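PDB 4EIU: uncharacterized hypothetical protein from Bacteroides uniformis, which is of unknown function but belongs to the DUF3823 family, whose N-terminal domain is grouped with transthyretin-like beta domains. Local coordinates for residues A[81-84]-A[90-93]; A[97-100]-A[104-107]; A[128-133]-A[215-220]; A[166-171]-A[178-183]. All blocks are in the same frame, centred on the assembly; numbering follows the deposited sequence.

Interaction 1: residues A[81-84]-A[90-93]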
loop_
_atom_site.group_PDB
_atom_site.type_symbol
_atom_site.label_atom_id
_atom_site.label_comp_id
_atom_site.label_asym_id
_atom_site.label_seq_id
_atom_site.Cartn_x
_atom_site.Cartn_y
_atom_site.Cartn_z
ATOM N N PRO A 81 -0.760 -11.137 3.114
ATOM C CA PRO A 81 -1.757 -11.157 4.220
ATOM C C PRO A 81 -1.232 -11.753 5.513
ATOM O O PRO A 81 -0.579 -12.832 5.493
ATOM C CB PRO A 81 -2.871 -12.023 3.665
ATOM C CG PRO A 81 -2.745 -11.876 2.175
ATOM C CD PRO A 81 -1.281 -11.754 1.892
ATOM N N LEU A 82 -1.511 -11.058 6.620
ATOM C CA LEU A 82 -1.132 -11.473 7.952
ATOM C C LEU A 82 -2.115 -12.478 8.525
ATOM O O LEU A 82 -1.760 -13.255 9.394
ATOM C CB LEU A 82 -1.088 -10.217 8.884
ATOM C CG LEU A 82 -0.019 -9.179 8.480
ATOM C CD1 LEU A 82 -0.133 -7.978 9.450
ATOM C CD2 LEU A 82 1.398 -9.779 8.455
ATOM N N VAL A 83 -3.373 -12.423 8.080
ATOM C CA VAL A 83 -4.377 -13.348 8.515
ATOM C C VAL A 83 -4.715 -14.219 7.318
ATOM O O VAL A 83 -5.286 -13.737 6.342
ATOM C CB VAL A 83 -5.623 -12.640 9.086
ATOM C CG1 VAL A 83 -6.658 -13.667 9.624
ATOM C CG2 VAL A 83 -5.202 -11.671 10.200
ATOM N N ARG A 84 -4.368 -15.498 7.400
ATOM C CA ARG A 84 -4.437 -16.380 6.241
ATOM C C ARG A 84 -5.315 -17.580 6.495
ATOM O O ARG A 84 -5.010 -18.397 7.377
ATOM C CB ARG A 84 -3.055 -16.841 5.802
ATOM C CG ARG A 84 -2.153 -15.677 5.452
ATOM C CD ARG A 84 -0.884 -16.103 4.825
ATOM N NE ARG A 84 0.079 -16.723 5.711
ATOM C CZ ARG A 84 1.020 -16.097 6.408
ATOM N NH1 ARG A 84 1.101 -14.771 6.458
ATOM N NH2 ARG A 84 1.894 -16.814 7.088
ATOM N N THR A 90 -10.702 -22.397 6.475
ATOM C CA THR A 90 -9.954 -22.786 7.665
ATOM C C THR A 90 -8.765 -21.884 7.892
ATOM O O THR A 90 -7.923 -21.672 6.999
ATOM C CB THR A 90 -9.461 -24.242 7.585
ATOM O OG1 THR A 90 -10.564 -25.120 7.371
ATOM C CG2 THR A 90 -8.726 -24.644 8.925
ATOM N N LEU A 91 -8.685 -21.330 9.080
ATOM C CA LEU A 91 -7.568 -20.468 9.420
ATOM C C LEU A 91 -6.241 -21.248 9.566
ATOM O O LEU A 91 -6.167 -22.241 10.272
ATOM C CB LEU A 91 -7.846 -19.716 10.727
ATOM C CG LEU A 91 -6.998 -18.499 11.089
ATOM C CD1 LEU A 91 -7.192 -17.393 10.065
ATOM C CD2 LEU A 91 -7.310 -18.024 12.539
ATOM N N LEU A 92 -5.215 -20.716 8.923
ATOM C CA LEU A 92 -3.861 -21.279 8.869
ATOM C C LEU A 92 -2.854 -20.446 9.672
ATOM O O LEU A 92 -2.003 -20.980 10.326
ATOM C CB LEU A 92 -3.380 -21.338 7.389
ATOM C CG LEU A 92 -4.277 -22.086 6.402
ATOM C CD1 LEU A 92 -3.504 -22.090 5.067
ATOM C CD2 LEU A 92 -4.608 -23.507 6.948
ATOM N N HIS A 93 -2.988 -19.149 9.640
ATOM C CA HIS A 93 -2.076 -18.225 10.313
ATOM C C HIS A 93 -2.768 -16.992 10.716
ATOM O O HIS A 93 -3.540 -16.392 9.934
ATOM C CB HIS A 93 -0.887 -17.878 9.370
ATOM C CG HIS A 93 0.153 -17.051 10.042
ATOM N ND1 HIS A 93 0.250 -15.698 9.885
ATOM C CD2 HIS A 93 1.087 -17.406 11.014
ATOM C CE1 HIS A 93 1.251 -15.239 10.678
ATOM N NE2 HIS A 93 1.741 -16.279 11.383
#

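Interaction 2: residues A[97-100]-A[104-107]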
loop_
_atom_site.group_PDB
_atom_site.type_symbol
_atom_site.label_atom_id
_atom_site.label_comp_id
_atom_site.label_asym_id
_atom_site.label_seq_id
_atom_site.Cartn_x
_atom_site.Cartn_y
_atom_site.Cartn_z
ATOM N N VAL A 97 -2.478 -8.566 15.915
ATOM C CA VAL A 97 -1.863 -8.261 17.219
ATOM C C VAL A 97 -3.006 -8.194 18.212
ATOM O O VAL A 97 -4.037 -7.595 17.914
ATOM C CB VAL A 97 -1.136 -6.888 17.153
ATOM C CG1 VAL A 97 -0.826 -6.336 18.547
ATOM C CG2 VAL A 97 0.114 -6.985 16.291
ATOM N N ASN A 98 -2.867 -8.812 19.377
ATOM C CA ASN A 98 -3.810 -8.557 20.454
ATOM C C ASN A 98 -3.137 -7.672 21.474
ATOM O O ASN A 98 -2.005 -7.923 21.862
ATOM C CB ASN A 98 -4.294 -9.846 21.096
ATOM C CG ASN A 98 -5.096 -10.708 20.140
ATOM O OD1 ASN A 98 -5.932 -10.217 19.345
ATOM N ND2 ASN A 98 -4.833 -12.011 20.191
ATOM N N THR A 99 -3.821 -6.615 21.900
ATOM C CA THR A 99 -3.241 -5.689 22.858
ATOM C C THR A 99 -4.353 -5.015 23.621
ATOM O O THR A 99 -5.435 -4.791 23.077
ATOM C CB THR A 99 -2.373 -4.630 22.142
ATOM O OG1 THR A 99 -1.762 -3.789 23.114
ATOM C CG2 THR A 99 -3.184 -3.747 21.166
ATOM N N GLU A 100 -4.085 -4.715 24.884
ATOM C CA GLU A 100 -4.856 -3.729 25.626
ATOM C C GLU A 100 -4.744 -2.401 24.886
ATOM O O GLU A 100 -3.683 -2.090 24.358
ATOM C CB GLU A 100 -4.300 -3.558 27.040
ATOM C CG GLU A 100 -5.108 -2.556 27.874
ATOM C CD GLU A 100 -4.749 -2.498 29.347
ATOM O OE1 GLU A 100 -3.700 -3.042 29.730
ATOM O OE2 GLU A 100 -5.530 -1.896 30.121
ATOM N N THR A 104 -2.398 6.027 25.720
ATOM C CA THR A 104 -1.918 5.886 24.338
ATOM C C THR A 104 -1.192 4.542 24.227
ATOM O O THR A 104 -0.301 4.257 25.022
ATOM C CB THR A 104 -0.959 7.033 23.913
ATOM O OG1 THR A 104 -1.599 8.273 24.129
ATOM C CG2 THR A 104 -0.612 6.940 22.416
ATOM N N THR A 105 -1.585 3.735 23.254
ATOM C CA THR A 105 -1.000 2.439 23.010
ATOM C C THR A 105 -0.378 2.516 21.648
ATOM O O THR A 105 -1.048 2.856 20.693
ATOM C CB THR A 105 -2.095 1.376 23.003
ATOM O OG1 THR A 105 -2.667 1.282 24.312
ATOM C CG2 THR A 105 -1.579 0.030 22.595
ATOM N N LYS A 106 0.916 2.224 21.567
ATOM C CA LYS A 106 1.680 2.229 20.315
ATOM C C LYS A 106 1.869 0.823 19.849
ATOM O O LYS A 106 2.159 -0.048 20.660
ATOM C CB LYS A 106 3.050 2.835 20.546
ATOM C CG LYS A 106 3.071 4.280 20.967
ATOM C CD LYS A 106 4.488 4.609 21.404
ATOM C CE LYS A 106 4.723 6.086 21.604
ATOM N NZ LYS A 106 6.111 6.403 22.086
ATOM N N VAL A 107 1.713 0.557 18.548
ATOM C CA VAL A 107 1.913 -0.792 18.037
ATOM C C VAL A 107 2.761 -0.652 16.772
ATOM O O VAL A 107 2.715 0.370 16.063
ATOM C CB VAL A 107 0.608 -1.489 17.637
ATOM C CG1 VAL A 107 -0.258 -1.704 18.852
ATOM C CG2 VAL A 107 -0.138 -0.671 16.564
#

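Interaction 3: residues A[128-133]-A[215-220]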
loop_
_atom_site.group_PDB
_atom_site.type_symbol
_atom_site.label_atom_id
_atom_site.label_comp_id
_atom_site.label_asym_id
_atom_site.label_seq_id
_atom_site.Cartn_x
_atom_site.Cartn_y
_atom_site.Cartn_z
ATOM N N GLY A 128 5.355 21.504 -20.145
ATOM C CA GLY A 128 4.244 21.108 -19.267
ATOM C C GLY A 128 3.958 19.605 -19.170
ATOM O O GLY A 128 2.998 19.195 -18.488
ATOM N N VAL A 129 4.774 18.792 -19.851
ATOM C CA VAL A 129 4.748 17.343 -19.701
ATOM C C VAL A 129 5.939 16.976 -18.811
ATOM O O VAL A 129 7.046 17.498 -18.998
ATOM C CB VAL A 129 4.778 16.589 -21.066
ATOM C CG1 VAL A 129 3.683 17.113 -21.998
ATOM C CG2 VAL A 129 6.134 16.701 -21.760
ATOM N N ILE A 130 5.682 16.118 -17.820
ATOM C CA ILE A 130 6.698 15.660 -16.863
ATOM C C ILE A 130 7.138 14.230 -17.185
ATOM O O ILE A 130 6.317 13.393 -17.599
ATOM C CB ILE A 130 6.170 15.665 -15.412
ATOM C CG1 ILE A 130 5.450 16.977 -15.087
ATOM C CG2 ILE A 130 7.319 15.433 -14.432
ATOM C CD1 ILE A 130 4.876 17.001 -13.686
ATOM N N LYS A 131 8.427 13.958 -16.964
ATOM C CA LYS A 131 9.039 12.678 -17.324
ATOM C C LYS A 131 9.950 12.236 -16.195
ATOM O O LYS A 131 10.810 13.008 -15.764
ATOM C CB LYS A 131 9.855 12.831 -18.605
ATOM C CG LYS A 131 10.691 11.621 -19.012
ATOM C CD LYS A 131 11.392 11.897 -20.341
ATOM C CE LYS A 131 12.482 10.878 -20.640
ATOM N NZ LYS A 131 13.114 11.103 -21.974
ATOM N N ALA A 132 9.770 10.992 -15.752
ATOM C CA ALA A 132 10.464 10.447 -14.593
ATOM C C ALA A 132 10.993 9.052 -14.868
ATOM O O ALA A 132 10.474 8.348 -15.734
ATOM C CB ALA A 132 9.513 10.404 -13.402
ATOM N N GLN A 133 12.015 8.666 -14.103
ATOM C CA GLN A 133 12.544 7.307 -14.065
ATOM C C GLN A 133 12.045 6.597 -12.800
ATOM O O GLN A 133 12.284 7.068 -11.674
ATOM C CB GLN A 133 14.077 7.335 -14.083
ATOM C CG GLN A 133 14.667 8.053 -15.292
ATOM C CD GLN A 133 14.414 7.293 -16.582
ATOM O OE1 GLN A 133 13.490 7.602 -17.336
ATOM N NE2 GLN A 133 15.221 6.276 -16.827
ATOM N N ARG A 215 3.277 26.636 -12.216
ATOM C CA ARG A 215 2.590 25.862 -11.190
ATOM C C ARG A 215 3.518 24.810 -10.566
ATOM O O ARG A 215 4.453 24.338 -11.222
ATOM C CB ARG A 215 1.325 25.219 -11.767
ATOM C CG ARG A 215 0.342 26.219 -12.359
ATOM C CD ARG A 215 -0.321 27.127 -11.323
ATOM N NE ARG A 215 -1.669 26.665 -10.969
ATOM C CZ ARG A 215 -2.059 26.170 -9.787
ATOM N NH1 ARG A 215 -1.220 26.052 -8.756
ATOM N NH2 ARG A 215 -3.325 25.783 -9.631
ATOM N N LYS A 216 3.283 24.518 -9.279
ATOM C CA LYS A 216 3.892 23.375 -8.569
ATOM C C LYS A 216 2.891 22.243 -8.541
ATOM O O LYS A 216 1.745 22.432 -8.127
ATOM C CB LYS A 216 4.270 23.725 -7.123
ATOM N N VAL A 217 3.326 21.066 -8.985
ATOM C CA VAL A 217 2.552 19.833 -8.833
ATOM C C VAL A 217 3.370 18.846 -8.015
ATOM O O VAL A 217 4.585 18.999 -7.852
ATOM C CB VAL A 217 2.200 19.151 -10.183
ATOM C CG1 VAL A 217 1.245 20.015 -10.983
ATOM C CG2 VAL A 217 3.457 18.838 -10.981
ATOM N N PHE A 218 2.687 17.842 -7.498
ATOM C CA PHE A 218 3.353 16.728 -6.807
ATOM C C PHE A 218 3.145 15.455 -7.600
ATOM O O PHE A 218 2.036 15.219 -8.104
ATOM C CB PHE A 218 2.825 16.597 -5.397
ATOM C CG PHE A 218 3.096 17.816 -4.557
ATOM C CD1 PHE A 218 2.228 18.898 -4.588
ATOM C CD2 PHE A 218 4.243 17.900 -3.778
ATOM C CE1 PHE A 218 2.486 20.043 -3.847
ATOM C CE2 PHE A 218 4.500 19.036 -3.019
ATOM C CZ PHE A 218 3.621 20.104 -3.052
ATOM N N VAL A 219 4.218 14.672 -7.734
ATOM C CA VAL A 219 4.206 13.428 -8.524
ATOM C C VAL A 219 4.628 12.236 -7.677
ATOM O O VAL A 219 5.375 12.372 -6.705
ATOM C CB VAL A 219 5.128 13.506 -9.766
ATOM C CG1 VAL A 219 4.812 14.734 -10.600
ATOM C CG2 VAL A 219 6.592 13.488 -9.355
ATOM N N ARG A 220 4.149 11.056 -8.045
ATOM C CA ARG A 220 4.418 9.870 -7.253
ATOM C C ARG A 220 4.234 8.613 -8.104
ATOM O O ARG A 220 3.327 8.560 -8.935
ATOM C CB ARG A 220 3.454 9.823 -6.091
ATOM C CG ARG A 220 3.902 8.997 -4.909
ATOM C CD ARG A 220 2.892 9.162 -3.790
ATOM N NE ARG A 220 3.216 8.350 -2.628
ATOM C CZ ARG A 220 2.366 8.047 -1.644
ATOM N NH1 ARG A 220 1.110 8.476 -1.652
ATOM N NH2 ARG A 220 2.772 7.270 -0.637
#

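Interaction 4: residues A[166-171]-A[178-183]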
loop_
_atom_site.group_PDB
_atom_site.type_symbol
_atom_site.label_atom_id
_atom_site.label_comp_id
_atom_site.label_asym_id
_atom_site.label_seq_id
_atom_site.Cartn_x
_atom_site.Cartn_y
_atom_site.Cartn_z
ATOM N N GLN A 166 1.925 3.315 -12.128
ATOM C CA GLN A 166 1.160 4.565 -12.203
ATOM C C GLN A 166 2.105 5.700 -11.933
ATOM O O GLN A 166 2.998 5.562 -11.085
ATOM C CB GLN A 166 0.058 4.590 -11.137
ATOM C CG GLN A 166 -0.895 3.407 -11.197
ATOM C CD GLN A 166 -1.689 3.382 -12.473
ATOM O OE1 GLN A 166 -2.207 4.420 -12.900
ATOM N NE2 GLN A 166 -1.803 2.201 -13.097
ATOM N N PHE A 167 1.892 6.811 -12.645
ATOM C CA PHE A 167 2.543 8.072 -12.378
ATOM C C PHE A 167 1.427 9.052 -12.015
ATOM O O PHE A 167 0.758 9.606 -12.885
ATOM C CB PHE A 167 3.342 8.481 -13.610
ATOM C CG PHE A 167 4.196 9.696 -13.441
ATOM C CD1 PHE A 167 5.059 9.830 -12.374
ATOM C CD2 PHE A 167 4.190 10.689 -14.418
ATOM C CE1 PHE A 167 5.876 10.940 -12.263
ATOM C CE2 PHE A 167 5.002 11.796 -14.307
ATOM C CZ PHE A 167 5.838 11.929 -13.219
ATOM N N PHE A 168 1.172 9.168 -10.708
ATOM C CA PHE A 168 0.125 10.024 -10.192
ATOM C C PHE A 168 0.647 11.455 -10.147
ATOM O O PHE A 168 1.762 11.712 -9.698
ATOM C CB PHE A 168 -0.330 9.587 -8.799
ATOM C CG PHE A 168 -1.038 8.254 -8.766
ATOM C CD1 PHE A 168 -2.221 8.055 -9.471
ATOM C CD2 PHE A 168 -0.553 7.210 -7.979
ATOM C CE1 PHE A 168 -2.887 6.831 -9.413
ATOM C CE2 PHE A 168 -1.207 5.983 -7.924
ATOM C CZ PHE A 168 -2.382 5.796 -8.622
ATOM N N VAL A 169 -0.162 12.380 -10.647
ATOM C CA VAL A 169 0.166 13.802 -10.604
ATOM C C VAL A 169 -1.010 14.537 -9.976
ATOM O O VAL A 169 -2.172 14.270 -10.307
ATOM C CB VAL A 169 0.469 14.321 -12.023
ATOM C CG1 VAL A 169 0.714 15.824 -12.026
ATOM C CG2 VAL A 169 1.667 13.576 -12.602
ATOM N N SER A 170 -0.711 15.443 -9.051
ATOM C CA SER A 170 -1.743 16.215 -8.372
ATOM C C SER A 170 -1.196 17.577 -7.929
ATOM O O SER A 170 -0.000 17.721 -7.636
ATOM C CB SER A 170 -2.235 15.433 -7.157
ATOM O OG SER A 170 -3.352 16.034 -6.533
ATOM N N TYR A 171 -2.070 18.581 -7.882
ATOM C CA TYR A 171 -1.731 19.831 -7.207
ATOM C C TYR A 171 -1.506 19.594 -5.703
ATOM O O TYR A 171 -0.763 20.347 -5.058
ATOM C CB TYR A 171 -2.820 20.892 -7.410
ATOM C CG TYR A 171 -2.824 21.567 -8.762
ATOM C CD1 TYR A 171 -1.665 22.151 -9.274
ATOM C CD2 TYR A 171 -4.003 21.685 -9.513
ATOM C CE1 TYR A 171 -1.671 22.820 -10.498
ATOM C CE2 TYR A 171 -4.015 22.349 -10.743
ATOM C CZ TYR A 171 -2.845 22.915 -11.231
ATOM O OH TYR A 171 -2.824 23.583 -12.452
ATOM N N ARG A 178 -6.129 8.474 -4.516
ATOM C CA ARG A 178 -7.303 9.248 -4.137
ATOM C C ARG A 178 -7.270 10.695 -4.696
ATOM O O ARG A 178 -8.285 11.204 -5.196
ATOM C CB ARG A 178 -7.463 9.214 -2.619
ATOM C CG ARG A 178 -8.765 9.807 -2.120
ATOM C CD ARG A 178 -8.911 9.638 -0.616
ATOM N NE ARG A 178 -9.966 10.515 -0.110
ATOM C CZ ARG A 178 -10.296 10.663 1.177
ATOM N NH1 ARG A 178 -9.662 9.996 2.149
ATOM N NH2 ARG A 178 -11.277 11.495 1.503
ATOM N N ALA A 179 -6.100 11.325 -4.653
ATOM C CA ALA A 179 -5.926 12.715 -5.026
ATOM C C ALA A 179 -5.441 12.883 -6.476
ATOM O O ALA A 179 -5.089 13.974 -6.887
ATOM C CB ALA A 179 -4.967 13.401 -4.039
ATOM N N ARG A 180 -5.461 11.817 -7.269
ATOM C CA ARG A 180 -4.884 11.858 -8.581
ATOM C C ARG A 180 -5.595 12.952 -9.371
ATOM O O ARG A 180 -6.796 13.138 -9.198
ATOM C CB ARG A 180 -5.047 10.529 -9.296
ATOM C CG ARG A 180 -6.492 10.104 -9.566
ATOM C CD ARG A 180 -6.573 8.651 -10.003
ATOM N NE ARG A 180 -7.934 8.257 -10.347
ATOM C CZ ARG A 180 -8.925 8.032 -9.480
ATOM N NH1 ARG A 180 -8.756 8.154 -8.163
ATOM N NH2 ARG A 180 -10.120 7.675 -9.943
ATOM N N ASP A 181 -4.833 13.682 -10.177
ATOM C CA ASP A 181 -5.405 14.543 -11.230
ATOM C C ASP A 181 -5.362 13.743 -12.541
ATOM O O ASP A 181 -4.283 13.412 -13.083
ATOM C CB ASP A 181 -4.640 15.860 -11.345
ATOM C CG ASP A 181 -5.453 16.939 -12.050
ATOM O OD1 ASP A 181 -5.997 16.654 -13.150
ATOM O OD2 ASP A 181 -5.543 18.062 -11.505
ATOM N N GLU A 182 -6.557 13.425 -13.030
ATOM C CA GLU A 182 -6.714 12.640 -14.261
ATOM C C GLU A 182 -6.347 13.362 -15.559
ATOM O O GLU A 182 -6.287 12.732 -16.615
ATOM C CB GLU A 182 -8.140 12.112 -14.349
ATOM C CG GLU A 182 -8.486 11.172 -13.195
ATOM C CD GLU A 182 -9.266 9.960 -13.635
ATOM O OE1 GLU A 182 -10.073 10.079 -14.571
ATOM O OE2 GLU A 182 -9.069 8.876 -13.038
ATOM N N ARG A 183 -6.094 14.666 -15.502
ATOM C CA ARG A 183 -5.588 15.376 -16.688
ATOM C C ARG A 183 -4.143 14.972 -17.004
ATOM O O ARG A 183 -3.716 14.936 -18.174
ATOM C CB ARG A 183 -5.628 16.896 -16.465
ATOM C CG ARG A 183 -7.015 17.484 -16.245
ATOM C CD ARG A 183 -6.953 18.983 -15.943
ATOM N NE ARG A 183 -6.539 19.236 -14.557
ATOM C CZ ARG A 183 -6.773 20.367 -13.887
ATOM N NH1 ARG A 183 -7.436 21.384 -14.444
ATOM N NH2 ARG A 183 -6.353 20.484 -12.632
HETATM O O HOH W 1 -4.626 18.463 -8.782
#

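Interaction 1: residues A[81-84]-A[90-93]
Arg84 and His93 face each other as an antiparallel hydrogen-bonded pair in the beta hairpin of strands 83-85 and 91-101. The hairpin carries a classic beta bulge, because Leu92 and His93 both sit opposite Arg84. Arg84 N donates to His93 O at 2.8 Å. Arg84 O takes two bonds in return, from Leu92 N at 2.8 Å and from His93 N at 3.1 Å. The Arg84 side chain leaves on the same face of the sheet as His93. Its CB lies near His93 O, at 4.2 Å. The chain then bends at chi3 (-73°), which turns the end of the side chain back over the imidazole. NE passes His93 CB and also bonds a bound PEG molecule, probably from the crystallisation liquor. The guanidinium and ring planes are only 10° apart, and NH2 sits over one ring face, near the rim, 3.4 Å from His93 CG. NH1 donates within the guanidinium plane to Pro81 O at 2.7 Å, which helps to fix the rotation of the group. A leucine in place of Arg84 would probably leave Pro81 O without this donor and uncover one face of the His93 ring. Val83 CG1 meets Leu91 CD1 on the other face of the hairpin. The imidazole is held at its edge as well: His93 ND1 donates to Leu82 O at 3.2 Å, in a bent bond of 140°.

Interaction 2: residues A[97-100]-A[104-107]
Thr99 and Thr105 face each other from strand segments 97-100 and 104-107, which run nearly antiparallel at 160° with their axes 8.7 Å apart. No hydrogen bond joins the segments, and side chains bridge the gap. Thr99 and Thr105 reach toward each other tip to tip. The touching atoms are Thr99 OG1 and Thr105 CG2, 3.9 Å apart. Thr105 CG2 is placed there by lying opposite its own backbone N across the CA-CB bond (chi1 of OG1 -66°). The same methyl also comes to 3.5 Å from Glu100 O. Thr99 OG1 is turned to the carbonyl side of its residue and donates to Glu100 O at 2.9 Å, tilted 26° from the carbonyl plane. One carbonyl oxygen thus meets a hydroxyl of its own strand and a methyl of the other. Thr105 OG1 is bonded to Ser102 N in the turn between the strands. Thr99 CG2 points on to Val107 CG1, a looser contact at 4.3 Å. A glycine at Thr99 would probably open a gap beside Thr105 CG2 and Val107 CG1 and leave Glu100 O without its hydroxyl donor. Each strand pairs in a different sheet: Thr99 bonds Tyr71 through the backbone, and Thr105 bonds Thr11 and Trp13. The short link between strands 91-101 and 104-111 therefore crosses between sheets, as in a beta arch of a beta sandwich.

Interaction 3: residues A[128-133]-A[215-220]
Ile130 points its long branch at Val217 and Val219, and this one branch makes the close contacts. The touching atom is its CD1 methyl. CD1 and Val217 CG2 meet tip to tip at 3.6 Å. Val219 is approached differently: its side chain crosses that of Ile130 at a slant, with Val219 CG1 3.8 Å from Ile130 CD1. The methyl is thus shared by two valines that alternate with Phe218 along their strand, and Phe218 turns the other way. The reach of Ile130 comes from its torsions. CG1 sits beside the backbone N (chi1 -47°), and the branch then runs extended to CD1 (chi2 178°). The backbones stay well apart, with 9.0 Å between Ile130 CA and Val219 CA, and no hydrogen bond spans the gap. All three touching residues are buried. Phe167 of strand 162-170 also touches Ile130 and Val219, while Phe119 packs on Val219 from strand 115-126. Val246 of strand 239-247 touches both valines. The two segments lie in different antiparallel sheets, 129-138 in one and 216-225 in the other. Their inward-facing aliphatic side chains form part of the hydrophobic core between the facing sheets of a beta sandwich.

Interaction 4: residues A[166-171]-A[178-183]
Val169 and Ser170 tie the end of strand 162-170 to the loop 178-183 by two short hydrogen bonds. Asp181 N donates to Val169 O at 2.7 Å, nearly along the C=O axis. Ser170 OG donates to Ala179 O, also at 2.7 Å. The hydroxyl is turned opposite its own backbone N (chi1 -173°), and it also bonds Ser172 N, so it links two pieces of backbone. A water adds a third link, accepting from Tyr171 N and donating to Asp181 OD2. The salt bridges lie within the loop itself. Arg183 grips the Asp181 carboxylate side-on: NE meets OD1 at 3.0 Å, and NH2 meets OD2 at 2.8 Å on its syn lone pair. Arg183 N donates to the anti lone pair of the same OD1 at 3.1 Å. These bonds hold the carboxylate in place. Packing completes the contact. Arg183 NH2 comes to 3.5 Å from Tyr171 CE2, with the guanidinium and ring planes 89° apart. Tyr171 also makes a cation-pi contact with Arg215. Arg180 CB touches Phe168 CD1 at 3.8 Å, where the two side chains meet at a slant. Next to the loop, Ser185 OG bonds Val169 N and Asp181 O. The loop thus crosses the end of the strand at about a right angle, on the side where strand 186-189 pairs further back, and its bend from Asp181 to Arg183 is an Asx turn.

How the interactions relate
The four contacts fall into two groups on opposite sides of the chain's centre. Interactions 1 and 2 come first in sequence and lie within the DUF3823 N-terminal domain. Their centres are 20 Å apart and they share strand 91-101, one near its start and the other near its end. Interactions 3 and 4 belong to the later sandwich, with centres 10 Å apart. Interaction 4 falls between the two segments of interaction 3 along the chain. Strands 162-170 and 216-225 are sheet neighbours, and Phe218 N probably bonds Ser170 O. The two pairs of contacts do not touch: their nearest atoms are about 18 Å apart or more, so each pair belongs to its own beta unit of the chain.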